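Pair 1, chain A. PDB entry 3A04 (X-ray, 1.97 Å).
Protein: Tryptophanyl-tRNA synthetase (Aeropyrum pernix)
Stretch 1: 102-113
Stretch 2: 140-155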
# COMPACT_ATOMS: atom_id res chain seq x y z
N PHE A 102 3.37 -10.10 28.43
CA PHE A 102 3.42 -9.35 27.13
C PHE A 102 2.13 -9.45 26.39
O PHE A 102 1.54 -10.57 26.33
CB PHE A 102 4.56 -9.88 26.21
CG PHE A 102 5.92 -9.51 26.64
CD1 PHE A 102 6.37 -9.81 27.90
CD2 PHE A 102 6.79 -8.87 25.72
CE1 PHE A 102 7.69 -9.46 28.28
CE2 PHE A 102 8.07 -8.47 26.07
CZ PHE A 102 8.55 -8.76 27.36
N LYS A 103 1.70 -8.35 25.71
CA LYS A 103 0.60 -8.45 24.77
C LYS A 103 1.17 -9.12 23.50
O LYS A 103 2.17 -8.67 22.96
CB LYS A 103 0.03 -7.03 24.45
CG LYS A 103 -1.16 -7.04 23.48
CD LYS A 103 -2.48 -7.70 23.99
CE LYS A 103 -3.49 -7.67 22.90
NZ LYS A 103 -4.86 -8.17 23.39
N VAL A 104 0.54 -10.15 22.99
CA VAL A 104 1.03 -10.80 21.79
C VAL A 104 0.17 -10.40 20.58
O VAL A 104 -1.07 -10.44 20.63
CB VAL A 104 0.94 -12.39 21.91
CG1 VAL A 104 1.49 -13.08 20.68
CG2 VAL A 104 1.72 -12.86 23.19
N PHE A 105 0.87 -10.04 19.49
CA PHE A 105 0.25 -9.75 18.23
C PHE A 105 0.79 -10.76 17.25
O PHE A 105 2.01 -10.96 17.16
CB PHE A 105 0.66 -8.33 17.72
CG PHE A 105 0.03 -7.19 18.52
CD1 PHE A 105 0.62 -6.71 19.65
CD2 PHE A 105 -1.22 -6.65 18.11
CE1 PHE A 105 0.04 -5.63 20.37
CE2 PHE A 105 -1.83 -5.57 18.82
CZ PHE A 105 -1.17 -5.08 19.95
N VAL A 106 -0.11 -11.35 16.48
CA VAL A 106 0.28 -12.29 15.45
C VAL A 106 -0.27 -11.83 14.11
O VAL A 106 -1.49 -11.77 13.91
CB VAL A 106 -0.26 -13.72 15.75
CG1 VAL A 106 0.16 -14.65 14.57
CG2 VAL A 106 0.40 -14.27 17.06
N ALA A 107 0.63 -11.48 13.19
CA ALA A 107 0.17 -11.05 11.88
C ALA A 107 0.13 -12.27 10.95
O ALA A 107 1.08 -13.07 10.92
CB ALA A 107 1.15 -10.00 11.30
N ILE A 108 -0.95 -12.39 10.19
CA ILE A 108 -1.03 -13.28 9.05
C ILE A 108 -0.72 -12.56 7.78
O ILE A 108 -1.46 -11.64 7.35
CB ILE A 108 -2.44 -13.93 8.99
CG1 ILE A 108 -2.82 -14.57 10.34
CG2 ILE A 108 -2.57 -14.83 7.73
CD1 ILE A 108 -1.97 -15.91 10.77
N ALA A 109 0.37 -12.98 7.13
CA ALA A 109 0.83 -12.36 5.87
C ALA A 109 0.09 -12.72 4.64
O ALA A 109 0.71 -13.13 3.68
CB ALA A 109 2.41 -12.61 5.71
N ASP A 110 -1.27 -12.58 4.64
CA ASP A 110 -2.06 -12.99 3.49
C ASP A 110 -1.94 -12.07 2.28
O ASP A 110 -2.16 -12.51 1.15
CB ASP A 110 -3.58 -13.14 3.88
CG ASP A 110 -4.27 -11.77 4.13
OD1 ASP A 110 -3.72 -10.90 4.87
OD2 ASP A 110 -5.45 -11.57 3.66
N ALA A 111 -1.57 -10.77 2.47
CA ALA A 111 -1.32 -9.90 1.35
C ALA A 111 -0.03 -10.38 0.58
O ALA A 111 -0.01 -10.55 -0.66
CB ALA A 111 -1.14 -8.41 1.88
N GLU A 112 1.01 -10.65 1.34
CA GLU A 112 2.24 -11.17 0.73
C GLU A 112 1.98 -12.54 0.07
O GLU A 112 2.50 -12.81 -1.06
CB GLU A 112 3.34 -11.27 1.77
CG GLU A 112 4.68 -11.65 1.14
CD GLU A 112 5.83 -11.69 2.16
OE1 GLU A 112 5.69 -11.15 3.30
OE2 GLU A 112 6.90 -12.20 1.77
N ALA A 113 1.21 -13.38 0.75
CA ALA A 113 0.86 -14.72 0.21
C ALA A 113 0.22 -14.58 -1.17
O ALA A 113 0.57 -15.29 -2.13
CB ALA A 113 -0.15 -15.46 1.17
N GLY A 140 -0.85 -23.42 23.14
CA GLY A 140 -1.04 -22.78 24.41
C GLY A 140 -1.12 -21.26 24.32
O GLY A 140 -1.12 -20.59 25.34
N LEU A 141 -1.10 -20.72 23.10
CA LEU A 141 -1.28 -19.28 22.92
C LEU A 141 -2.73 -18.94 23.30
O LEU A 141 -3.65 -19.68 22.97
CB LEU A 141 -0.95 -18.85 21.47
CG LEU A 141 -0.35 -17.46 21.23
CD1 LEU A 141 0.85 -17.05 22.16
CD2 LEU A 141 0.01 -17.23 19.68
N ASP A 142 -2.92 -17.93 24.12
CA ASP A 142 -4.25 -17.66 24.67
C ASP A 142 -5.24 -17.11 23.62
O ASP A 142 -4.98 -16.04 23.04
CB ASP A 142 -4.04 -16.64 25.77
CG ASP A 142 -5.38 -16.22 26.50
OD1 ASP A 142 -6.49 -16.37 25.97
OD2 ASP A 142 -5.27 -15.61 27.56
N PRO A 143 -6.38 -17.80 23.38
CA PRO A 143 -7.32 -17.31 22.34
C PRO A 143 -7.96 -15.96 22.65
O PRO A 143 -8.37 -15.30 21.72
CB PRO A 143 -8.43 -18.38 22.30
CG PRO A 143 -8.40 -19.01 23.69
CD PRO A 143 -6.91 -18.97 24.11
N LYS A 144 -8.07 -15.59 23.92
CA LYS A 144 -8.76 -14.38 24.34
C LYS A 144 -7.82 -13.18 24.16
O LYS A 144 -8.22 -12.17 23.55
CB LYS A 144 -9.20 -14.45 25.81
CG LYS A 144 -10.15 -13.30 26.26
CD LYS A 144 -10.24 -13.15 27.81
CE LYS A 144 -11.24 -12.05 28.23
NZ LYS A 144 -10.87 -10.63 27.77
N ASP A 145 -6.60 -13.29 24.67
CA ASP A 145 -5.76 -12.09 24.77
C ASP A 145 -4.77 -11.93 23.62
O ASP A 145 -4.11 -10.89 23.56
CB ASP A 145 -4.96 -12.07 26.07
CG ASP A 145 -4.35 -10.64 26.38
OD1 ASP A 145 -5.13 -9.63 26.29
OD2 ASP A 145 -3.10 -10.52 26.71
N THR A 146 -4.65 -12.92 22.73
CA THR A 146 -3.72 -12.85 21.61
C THR A 146 -4.45 -12.03 20.55
O THR A 146 -5.62 -12.26 20.27
CB THR A 146 -3.35 -14.24 21.03
OG1 THR A 146 -2.70 -15.03 22.06
CG2 THR A 146 -2.32 -14.08 19.75
N GLU A 147 -3.75 -11.10 19.90
CA GLU A 147 -4.44 -10.34 18.81
C GLU A 147 -3.98 -10.85 17.47
O GLU A 147 -2.85 -10.53 17.03
CB GLU A 147 -4.17 -8.85 19.02
CG GLU A 147 -4.95 -7.91 18.00
CD GLU A 147 -5.18 -6.50 18.56
OE1 GLU A 147 -5.40 -6.32 19.82
OE2 GLU A 147 -5.14 -5.55 17.73
N PHE A 148 -4.78 -11.67 16.81
CA PHE A 148 -4.43 -12.18 15.47
C PHE A 148 -5.06 -11.22 14.46
O PHE A 148 -6.19 -10.78 14.69
CB PHE A 148 -5.09 -13.53 15.21
CG PHE A 148 -4.62 -14.66 16.18
CD1 PHE A 148 -3.47 -15.39 15.90
CD2 PHE A 148 -5.33 -14.94 17.35
CE1 PHE A 148 -3.02 -16.44 16.76
CE2 PHE A 148 -4.89 -16.02 18.23
CZ PHE A 148 -3.75 -16.74 17.91
N TYR A 149 -4.40 -11.03 13.28
CA TYR A 149 -5.01 -10.22 12.25
C TYR A 149 -4.46 -10.56 10.92
O TYR A 149 -3.32 -11.13 10.83
CB TYR A 149 -4.83 -8.71 12.56
CG TYR A 149 -3.42 -8.21 12.36
CD1 TYR A 149 -2.99 -7.76 11.08
CD2 TYR A 149 -2.53 -8.23 13.43
CE1 TYR A 149 -1.63 -7.26 10.90
CE2 TYR A 149 -1.16 -7.77 13.30
CZ TYR A 149 -0.76 -7.29 12.01
OH TYR A 149 0.53 -6.89 11.79
N PHE A 150 -5.19 -10.14 9.88
CA PHE A 150 -4.77 -10.32 8.49
C PHE A 150 -4.27 -8.96 7.98
O PHE A 150 -4.91 -7.94 8.28
CB PHE A 150 -5.94 -10.70 7.57
CG PHE A 150 -6.50 -12.06 7.85
CD1 PHE A 150 -5.95 -13.19 7.24
CD2 PHE A 150 -7.57 -12.23 8.73
CE1 PHE A 150 -6.52 -14.51 7.50
CE2 PHE A 150 -8.11 -13.58 9.00
CZ PHE A 150 -7.58 -14.64 8.40
N GLN A 151 -3.13 -8.99 7.28
CA GLN A 151 -2.57 -7.80 6.62
C GLN A 151 -3.64 -7.13 5.74
O GLN A 151 -3.61 -5.91 5.63
CB GLN A 151 -1.40 -8.13 5.68
CG GLN A 151 -0.13 -8.62 6.42
CD GLN A 151 0.96 -9.04 5.45
OE1 GLN A 151 0.72 -9.50 4.35
NE2 GLN A 151 2.20 -8.93 5.92
N THR A 152 -4.56 -7.89 5.18
CA THR A 152 -5.49 -7.32 4.23
C THR A 152 -6.75 -6.89 4.98
O THR A 152 -7.74 -6.49 4.33
CB THR A 152 -5.91 -8.26 3.07
OG1 THR A 152 -6.57 -9.40 3.61
CG2 THR A 152 -4.70 -8.68 2.15
N ASN A 153 -6.76 -6.98 6.28
CA ASN A 153 -8.00 -6.57 6.98
C ASN A 153 -7.72 -5.84 8.26
O ASN A 153 -8.33 -6.10 9.31
CB ASN A 153 -8.96 -7.79 7.21
CG ASN A 153 -10.40 -7.37 7.43
OD1 ASN A 153 -10.79 -6.30 6.96
ND2 ASN A 153 -11.19 -8.16 8.16
N ARG A 154 -6.70 -5.00 8.27
CA ARG A 154 -6.21 -4.47 9.58
C ARG A 154 -6.64 -2.98 9.83
O ARG A 154 -6.71 -2.52 10.97
CB ARG A 154 -4.69 -4.60 9.65
CG ARG A 154 -4.02 -4.20 10.99
CD ARG A 154 -4.75 -4.91 12.18
NE ARG A 154 -3.87 -4.93 13.36
CZ ARG A 154 -4.28 -5.21 14.57
NH1 ARG A 154 -5.58 -5.52 14.78
NH2 ARG A 154 -3.41 -5.16 15.53
N GLY A 155 -6.96 -2.28 8.77
CA GLY A 155 -7.64 -0.98 8.96
C GLY A 155 -6.79 0.22 8.56
O GLY A 155 -5.57 0.14 8.34
O HOH W 1 -1.08 -11.39 24.92
O HOH W 2 -6.61 -7.88 21.53
O HOH W 3 4.46 -8.54 3.82

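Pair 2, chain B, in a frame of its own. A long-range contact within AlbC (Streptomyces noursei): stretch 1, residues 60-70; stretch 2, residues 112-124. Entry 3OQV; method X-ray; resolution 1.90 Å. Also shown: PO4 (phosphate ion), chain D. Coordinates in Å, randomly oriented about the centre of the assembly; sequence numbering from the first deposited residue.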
# COMPACT_ATOMS: atom_id res chain seq x y z
N GLU B 60 -12.39 10.34 11.00
CA GLU B 60 -12.49 11.75 10.62
C GLU B 60 -11.88 12.04 9.26
O GLU B 60 -12.44 12.80 8.47
CB GLU B 60 -11.79 12.62 11.68
N ARG B 61 -10.71 11.45 8.99
CA ARG B 61 -10.04 11.62 7.71
C ARG B 61 -9.62 10.26 7.17
O ARG B 61 -9.28 9.36 7.92
CB ARG B 61 -8.79 12.50 7.88
CG ARG B 61 -9.04 13.79 8.63
CD ARG B 61 -7.74 14.56 8.89
NE ARG B 61 -6.94 14.71 7.68
CZ ARG B 61 -7.13 15.65 6.76
NH1 ARG B 61 -8.11 16.54 6.91
NH2 ARG B 61 -6.36 15.70 5.68
N THR B 62 -9.59 10.13 5.85
CA THR B 62 -9.13 8.88 5.24
C THR B 62 -8.29 9.22 4.02
O THR B 62 -8.71 10.04 3.19
CB THR B 62 -10.31 7.99 4.78
OG1 THR B 62 -11.01 7.49 5.93
CG2 THR B 62 -9.80 6.80 3.98
N ASP B 63 -7.08 8.68 3.96
CA ASP B 63 -6.30 8.76 2.72
C ASP B 63 -6.39 7.45 1.96
O ASP B 63 -6.35 6.38 2.55
CB ASP B 63 -4.85 9.11 3.00
CG ASP B 63 -4.65 10.61 3.21
OD1 ASP B 63 -4.33 11.31 2.23
OD2 ASP B 63 -4.87 11.08 4.34
N VAL B 64 -6.59 7.55 0.65
CA VAL B 64 -6.53 6.39 -0.23
C VAL B 64 -5.33 6.57 -1.14
O VAL B 64 -5.18 7.61 -1.81
CB VAL B 64 -7.79 6.25 -1.10
CG1 VAL B 64 -7.72 4.97 -1.90
CG2 VAL B 64 -9.04 6.28 -0.25
N VAL B 65 -4.39 5.64 -1.05
CA VAL B 65 -3.17 5.74 -1.82
C VAL B 65 -3.08 4.51 -2.70
O VAL B 65 -3.10 3.38 -2.22
CB VAL B 65 -1.93 5.85 -0.92
CG1 VAL B 65 -0.66 5.97 -1.74
CG2 VAL B 65 -2.08 7.06 0.03
N TYR B 66 -3.03 4.74 -4.01
CA TYR B 66 -2.80 3.64 -4.92
C TYR B 66 -1.35 3.60 -5.39
O TYR B 66 -0.71 4.63 -5.59
CB TYR B 66 -3.80 3.67 -6.08
CG TYR B 66 -3.65 4.85 -7.01
CD1 TYR B 66 -2.91 4.74 -8.18
CD2 TYR B 66 -4.36 6.03 -6.78
CE1 TYR B 66 -2.81 5.79 -9.07
CE2 TYR B 66 -4.28 7.10 -7.70
CZ TYR B 66 -3.50 6.96 -8.84
OH TYR B 66 -3.38 7.98 -9.75
N VAL B 67 -0.78 2.40 -5.40
CA VAL B 67 0.66 2.26 -5.55
C VAL B 67 1.01 2.11 -7.03
O VAL B 67 0.77 1.06 -7.63
CB VAL B 67 1.18 1.05 -4.78
CG1 VAL B 67 2.71 1.00 -4.85
CG2 VAL B 67 0.72 1.12 -3.33
N ASP B 68 1.55 3.17 -7.61
CA ASP B 68 1.78 3.24 -9.04
C ASP B 68 3.28 3.16 -9.35
O ASP B 68 3.68 3.21 -10.50
CB ASP B 68 1.17 4.52 -9.63
CG ASP B 68 1.72 5.80 -9.01
OD1 ASP B 68 2.09 5.80 -7.82
OD2 ASP B 68 1.75 6.82 -9.72
N THR B 69 4.09 2.94 -8.32
CA THR B 69 5.54 3.13 -8.42
C THR B 69 6.27 1.79 -8.49
O THR B 69 5.91 0.85 -7.78
CB THR B 69 6.08 3.93 -7.22
OG1 THR B 69 5.50 3.43 -6.01
CG2 THR B 69 5.73 5.40 -7.37
N HIS B 70 7.31 1.73 -9.32
CA HIS B 70 8.26 0.61 -9.32
C HIS B 70 7.71 -0.68 -9.92
O HIS B 70 8.38 -1.71 -9.90
CB HIS B 70 8.80 0.36 -7.90
CG HIS B 70 9.62 1.49 -7.36
ND1 HIS B 70 10.75 1.97 -7.99
CD2 HIS B 70 9.43 2.29 -6.27
CE1 HIS B 70 11.24 2.99 -7.30
NE2 HIS B 70 10.46 3.20 -6.25
N GLU B 112 -15.48 13.71 -1.64
CA GLU B 112 -14.42 14.60 -1.19
C GLU B 112 -14.06 14.34 0.27
O GLU B 112 -13.12 14.95 0.79
CB GLU B 112 -14.81 16.07 -1.40
CG GLU B 112 -16.03 16.53 -0.59
CD GLU B 112 -17.34 16.35 -1.34
OE1 GLU B 112 -17.43 15.46 -2.21
OE2 GLU B 112 -18.30 17.08 -1.02
N ARG B 113 -14.80 13.44 0.91
CA ARG B 113 -14.44 12.97 2.26
C ARG B 113 -13.17 12.12 2.23
O ARG B 113 -12.57 11.85 3.27
CB ARG B 113 -15.59 12.17 2.88
N PHE B 114 -12.77 11.70 1.04
CA PHE B 114 -11.59 10.87 0.88
C PHE B 114 -10.52 11.67 0.16
O PHE B 114 -10.81 12.40 -0.78
CB PHE B 114 -11.94 9.61 0.10
CG PHE B 114 -13.05 8.81 0.73
CD1 PHE B 114 -12.79 8.00 1.83
CD2 PHE B 114 -14.37 8.98 0.32
CE1 PHE B 114 -13.82 7.30 2.46
CE2 PHE B 114 -15.41 8.30 0.94
CZ PHE B 114 -15.13 7.47 2.02
N ARG B 115 -9.28 11.59 0.64
CA ARG B 115 -8.16 12.13 -0.12
C ARG B 115 -7.44 11.03 -0.86
O ARG B 115 -6.80 10.18 -0.24
CB ARG B 115 -7.19 12.89 0.78
CG ARG B 115 -6.04 13.54 0.02
CD ARG B 115 -5.27 14.50 0.91
NE ARG B 115 -4.74 13.84 2.10
CZ ARG B 115 -4.35 14.47 3.20
NH1 ARG B 115 -4.42 15.80 3.27
NH2 ARG B 115 -3.89 13.78 4.24
N VAL B 116 -7.55 11.03 -2.18
CA VAL B 116 -7.07 9.92 -2.99
C VAL B 116 -5.90 10.39 -3.83
O VAL B 116 -6.03 11.34 -4.60
CB VAL B 116 -8.16 9.40 -3.92
CG1 VAL B 116 -7.65 8.24 -4.77
CG2 VAL B 116 -9.40 9.01 -3.13
N ARG B 117 -4.74 9.78 -3.62
CA ARG B 117 -3.53 10.16 -4.35
C ARG B 117 -2.78 8.91 -4.78
O ARG B 117 -2.89 7.86 -4.14
CB ARG B 117 -2.63 11.04 -3.47
CG ARG B 117 -3.25 12.40 -3.12
CD ARG B 117 -2.31 13.21 -2.25
NE ARG B 117 -2.37 12.75 -0.87
CZ ARG B 117 -1.80 13.36 0.16
NH1 ARG B 117 -1.03 14.41 -0.05
NH2 ARG B 117 -1.91 12.84 1.38
N SER B 118 -2.00 9.02 -5.86
CA SER B 118 -1.00 8.00 -6.18
C SER B 118 0.17 8.06 -5.20
O SER B 118 0.44 9.11 -4.64
CB SER B 118 -0.47 8.22 -7.60
OG SER B 118 0.20 9.47 -7.67
N LEU B 119 0.89 6.95 -5.04
CA LEU B 119 2.12 6.98 -4.24
C LEU B 119 3.14 7.94 -4.85
O LEU B 119 3.79 8.71 -4.14
CB LEU B 119 2.72 5.58 -4.08
CG LEU B 119 3.95 5.43 -3.16
CD1 LEU B 119 3.73 6.08 -1.78
CD2 LEU B 119 4.30 3.96 -2.98
N SER B 120 3.22 7.97 -6.18
CA SER B 120 4.18 8.85 -6.82
C SER B 120 3.93 10.33 -6.52
O SER B 120 4.87 11.07 -6.27
CB SER B 120 4.27 8.58 -8.34
OG SER B 120 3.12 9.04 -9.00
N GLU B 121 2.67 10.74 -6.41
CA GLU B 121 2.35 12.10 -6.02
C GLU B 121 2.73 12.35 -4.56
O GLU B 121 3.26 13.40 -4.21
CB GLU B 121 0.86 12.37 -6.19
CG GLU B 121 0.47 13.82 -5.98
CD GLU B 121 -1.03 14.02 -6.05
OE1 GLU B 121 -1.72 13.16 -6.64
OE2 GLU B 121 -1.53 15.03 -5.47
N LEU B 122 2.41 11.39 -3.71
CA LEU B 122 2.67 11.48 -2.29
C LEU B 122 4.18 11.60 -2.04
O LEU B 122 4.63 12.32 -1.12
CB LEU B 122 2.12 10.23 -1.63
CG LEU B 122 2.17 10.16 -0.11
CD1 LEU B 122 1.46 11.36 0.50
CD2 LEU B 122 1.50 8.87 0.35
N GLN B 123 4.96 11.00 -2.93
CA GLN B 123 6.41 10.94 -2.75
C GLN B 123 7.03 12.32 -2.94
O GLN B 123 8.17 12.55 -2.55
CB GLN B 123 7.03 9.97 -3.75
CG GLN B 123 6.85 8.50 -3.39
CD GLN B 123 7.75 7.64 -4.23
OE1 GLN B 123 7.78 7.78 -5.45
NE2 GLN B 123 8.56 6.81 -3.57
N GLU B 124 6.28 13.22 -3.56
CA GLU B 124 6.75 14.60 -3.77
C GLU B 124 6.68 15.44 -2.50
O GLU B 124 7.35 16.47 -2.40
CB GLU B 124 5.96 15.26 -4.89
CG GLU B 124 6.34 14.73 -6.27
CD GLU B 124 7.81 15.02 -6.61
OE1 GLU B 124 8.14 16.19 -6.87
OE2 GLU B 124 8.62 14.07 -6.60
P PO4 D . 11.90 6.23 -5.30
O1 PO4 D . 10.69 5.43 -4.86
O2 PO4 D . 13.14 5.45 -4.94
O3 PO4 D . 11.85 6.48 -6.79
O4 PO4 D . 11.90 7.56 -4.59
O HOH W 4 -3.89 10.23 -0.09

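Both pairs set two neighbouring parallel strands side by side. The strand axes approach to 4.7 Å in pair 1 and 4.6 Å in pair 2, and cross at -20° and -21°. Fourteen central residues superpose with an RMSD of 0.5 Å.

The backbone ladder is the same. In pair 1, Glu A147 N donates to Val A104 O (2.9 Å) and Val A106 N to Glu A147 O (2.9 Å). In pair 2, Arg B115 N donates to Thr B62 O (3.0 Å) and Val B64 N to Arg B115 O (2.8 Å). Glu A147 matches Arg B115. The ladder ends with Gln A151 N to Ile A108 O (3.1 Å) in pair 1 and Leu B119 N to Tyr B66 O (2.9 Å) in pair 2.

A closely matched side-chain feature follows the strands. Asp A110 and Asp B68 superpose closely, and both have chi1 in the p well. Each carboxylate grips the second stretch with both oxygens. Asp A110 OD1 accepts from Thr A152 N (3.1 Å), and OD2 of Asp A110 accepts from Thr A152 OG1 in a very short bond (2.4 Å). Asp B68 OD1 accepts from Ser B120 N (2.9 Å), and OD2 of Asp B68 accepts from Ser B120 OG (2.7 Å). Thr A152 matches Ser B120, so a hydroxyl serves in both.

Val A106 and Val B64 also coincide, both with chi1 t. Val A106 CB packs on Phe A148 CD1 (3.6 Å); Val B64 CB meets the smaller Val B116 at CG2 (3.8 Å).

On the face of Phe A105 and Ala A107, the solutions diverge. Tyr A149 lays its ring over Ala A107, whose CA lies 4.0 Å from the ring centroid. At the matching positions, Arg B117 NH2 instead reaches back to Asp B63 OD1 (3.0 Å), while Val B65 CG2 packs on Leu B122 CD2 (4.0 Å). Asp B63 replaces Phe A105. Its OD1 also takes Arg B115 NE (2.6 Å), so two arginines share one carboxylate. In pair 1, the edge of the Phe A105 ring meets Glu A147, with CE2 of Phe A105 3.5 Å from OE2 of Glu A147.

On the other face, at the bridge of Ile A108 with Phe A150 and of Tyr B66 with Ser B118, the ring changes strand. Phe A150 CD1 packs on Ile A108 CG2 (3.8 Å). In pair 2 the ring belongs to Tyr B66, and Ser B118 CB sits over its face, 3.9 Å from the ring centroid.

Gln A151 OE1 accepts from Glu A112 N (3.2 Å). Its counterpart Leu B119 makes an apolar contact instead, CD2 of Leu B119 to CG1 of Val B67 (3.8 Å).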